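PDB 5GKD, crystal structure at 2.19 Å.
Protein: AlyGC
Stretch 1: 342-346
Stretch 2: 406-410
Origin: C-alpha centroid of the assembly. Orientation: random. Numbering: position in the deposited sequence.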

ATOM      1  N   ASN A 342      42.659  10.768  27.816  1.00 20.53           N
ATOM      2  CA  ASN A 342      43.984  11.368  27.955  1.00 21.23           C
ATOM      3  C   ASN A 342      44.588  11.701  26.599  1.00 24.12           C
ATOM      4  O   ASN A 342      44.325  11.025  25.603  1.00 24.29           O
ATOM      5  CB  ASN A 342      44.992  10.443  28.650  1.00 22.80           C
ATOM      6  CG  ASN A 342      44.389   9.653  29.765  1.00 30.32           C
ATOM      7  OD1 ASN A 342      43.815  10.215  30.693  1.00 35.15           O
ATOM      8  ND2 ASN A 342      44.501   8.332  29.684  1.00 27.84           N
ATOM      9  N   ASN A 343      45.453  12.719  26.591  1.00 22.49           N
ATOM     10  CA  ASN A 343      46.337  13.027  25.463  1.00 23.92           C
ATOM     11  C   ASN A 343      45.575  13.271  24.164  1.00 23.21           C
ATOM     12  O   ASN A 343      46.105  13.062  23.075  1.00 24.13           O
ATOM     13  CB  ASN A 343      47.387  11.932  25.284  1.00 24.32           C
ATOM     14  CG  ASN A 343      48.298  11.819  26.484  1.00 28.31           C
ATOM     15  OD1 ASN A 343      48.068  11.010  27.376  1.00 37.44           O
ATOM     16  ND2 ASN A 343      49.330  12.649  26.522  1.00 29.09           N
ATOM     17  N   ASN A 344      44.338  13.732  24.272  1.00 22.31           N
ATOM     18  CA  ASN A 344      43.555  14.109  23.112  1.00 22.34           C
ATOM     19  C   ASN A 344      43.795  15.576  22.749  1.00 24.16           C
ATOM     20  O   ASN A 344      44.293  16.372  23.544  1.00 24.78           O
ATOM     21  CB  ASN A 344      42.072  13.835  23.368  1.00 20.81           C
ATOM     22  CG  ASN A 344      41.797  12.345  23.620  1.00 21.11           C
ATOM     23  OD1 ASN A 344      41.810  11.542  22.694  1.00 23.47           O
ATOM     24  ND2 ASN A 344      41.594  11.980  24.868  1.00 19.99           N
ATOM     25  N   LEU A 345      43.423  15.925  21.528  1.00 21.65           N
ATOM     26  CA  LEU A 345      43.603  17.266  20.998  1.00 22.33           C
ATOM     27  C   LEU A 345      42.282  17.732  20.418  1.00 22.29           C
ATOM     28  O   LEU A 345      41.732  17.092  19.516  1.00 21.89           O
ATOM     29  CB  LEU A 345      44.707  17.304  19.939  1.00 20.45           C
ATOM     30  CG  LEU A 345      44.839  18.590  19.118  1.00 22.74           C
ATOM     31  CD1 LEU A 345      45.345  19.752  19.943  1.00 19.12           C
ATOM     32  CD2 LEU A 345      45.766  18.371  17.933  1.00 20.72           C
ATOM     33  N   ILE A 346      41.787  18.848  20.938  1.00 21.63           N
ATOM     34  CA  ILE A 346      40.520  19.439  20.538  1.00 23.25           C
ATOM     35  C   ILE A 346      40.816  20.855  20.082  1.00 23.54           C
ATOM     36  O   ILE A 346      41.246  21.691  20.883  1.00 27.10           O
ATOM     37  CB  ILE A 346      39.499  19.444  21.689  1.00 21.90           C
ATOM     38  CG1 ILE A 346      39.269  18.035  22.236  1.00 20.42           C
ATOM     39  CG2 ILE A 346      38.211  20.066  21.232  1.00 23.59           C
ATOM     40  CD1 ILE A 346      38.383  17.990  23.469  1.00 23.66           C
TER
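Stretch 2 406-410: QKYGV

The most telling residue here is Gly409, which is held where a side chain has no room. Its backbone angles, phi 79° and psi -152°, would jam a CB against the carbonyl oxygen of Tyr408, and an ideal CB would also lie 2.9 Å from Leu345 CB, a clash. Two constraints, one local and one across the contact, thus converge on glycine.

The bare backbone is put to use. Gly409 N donates a nearly straight hydrogen bond to Asn343 O (2.8 Å, N-H...O angle 175°), the one hydrogen bond between the stretches. Asn343 offers that carbonyl from a left-handed turn, phi 58° and psi 28°, just before the chain extends into the strand at Leu345.

Stretch 2 has no regular secondary structure: Lys407 is compact at -77/-2, and Tyr408 opens to an extended -109/141. The nearest CA pairs, Asn343 CA to Tyr408 CA at 4.9 Å and Asn344 CA to Gly409 CA at 4.5 Å, advance in the same direction along both chains.

Packing finishes the fit. Leu345 points its CB toward stretch 2, placing it 3.8 Å from Gly409 CA and 4.2 Å from Tyr408 CB. Tyr408, with chi1 in m, sets its CB 3.9 Å from Asn344 O, while the Asn344 side chain starts away from the contact.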

ATOM      1  N   GLN A 406      52.465  18.051  19.281  1.00 32.24           N
ATOM      2  CA  GLN A 406      52.147  16.832  18.553  1.00 30.73           C
ATOM      3  C   GLN A 406      52.135  15.594  19.433  1.00 28.92           C
ATOM      4  O   GLN A 406      51.782  14.519  18.940  1.00 28.06           O
ATOM      5  CB  GLN A 406      53.125  16.629  17.398  1.00 26.74           C
ATOM      6  CG  GLN A 406      52.849  17.551  16.230  1.00 24.97           C
ATOM      7  CD  GLN A 406      53.895  17.426  15.159  1.00 26.08           C
ATOM      8  OE1 GLN A 406      54.730  16.533  15.207  1.00 32.46           O
ATOM      9  NE2 GLN A 406      53.869  18.321  14.201  1.00 26.23           N
ATOM     10  N   LYS A 407      52.500  15.708  20.706  1.00 27.38           N
ATOM     11  CA  LYS A 407      52.290  14.619  21.652  1.00 25.68           C
ATOM     12  C   LYS A 407      50.841  14.529  22.099  1.00 26.26           C
ATOM     13  O   LYS A 407      50.491  13.646  22.889  1.00 26.74           O
ATOM     14  CB  LYS A 407      53.202  14.788  22.869  1.00 31.78           C
ATOM     15  CG  LYS A 407      52.794  15.895  23.829  1.00 36.80           C
ATOM     16  CD  LYS A 407      53.844  16.066  24.938  1.00 45.18           C
ATOM     17  CE  LYS A 407      53.221  16.458  26.271  1.00 44.74           C
ATOM     18  NZ  LYS A 407      54.244  16.508  27.361  1.00 52.62           N
ATOM     19  N   TYR A 408      50.004  15.440  21.622  1.00 26.46           N
ATOM     20  CA  TYR A 408      48.576  15.394  21.846  1.00 24.85           C
ATOM     21  C   TYR A 408      47.895  15.031  20.542  1.00 26.05           C
ATOM     22  O   TYR A 408      48.270  15.517  19.468  1.00 26.93           O
ATOM     23  CB  TYR A 408      48.039  16.732  22.351  1.00 23.33           C
ATOM     24  CG  TYR A 408      48.711  17.233  23.616  1.00 27.37           C
ATOM     25  CD1 TYR A 408      49.847  18.027  23.553  1.00 27.60           C
ATOM     26  CD2 TYR A 408      48.201  16.920  24.867  1.00 26.26           C
ATOM     27  CE1 TYR A 408      50.458  18.503  24.709  1.00 28.87           C
ATOM     28  CE2 TYR A 408      48.800  17.383  26.022  1.00 27.61           C
ATOM     29  CZ  TYR A 408      49.933  18.175  25.936  1.00 30.18           C
ATOM     30  OH  TYR A 408      50.537  18.625  27.084  1.00 36.95           O
ATOM     31  N   GLY A 409      46.874  14.206  20.653  1.00 23.31           N
ATOM     32  CA  GLY A 409      46.133  13.828  19.481  1.00 21.47           C
ATOM     33  C   GLY A 409      46.861  12.758  18.686  1.00 23.23           C
ATOM     34  O   GLY A 409      47.663  11.986  19.204  1.00 20.97           O
ATOM     35  N   VAL A 410      46.600  12.777  17.400  1.00 21.15           N
ATOM     36  CA  VAL A 410      46.867  11.687  16.476  1.00 22.49           C
ATOM     37  C   VAL A 410      48.339  11.693  16.050  1.00 25.24           C
ATOM     38  O   VAL A 410      48.975  12.742  15.924  1.00 23.74           O
ATOM     39  CB  VAL A 410      45.883  11.864  15.294  1.00 25.57           C
ATOM     40  CG1 VAL A 410      46.568  12.130  13.990  1.00 24.64           C
ATOM     41  CG2 VAL A 410      44.823  10.772  15.244  1.00 20.23           C
TER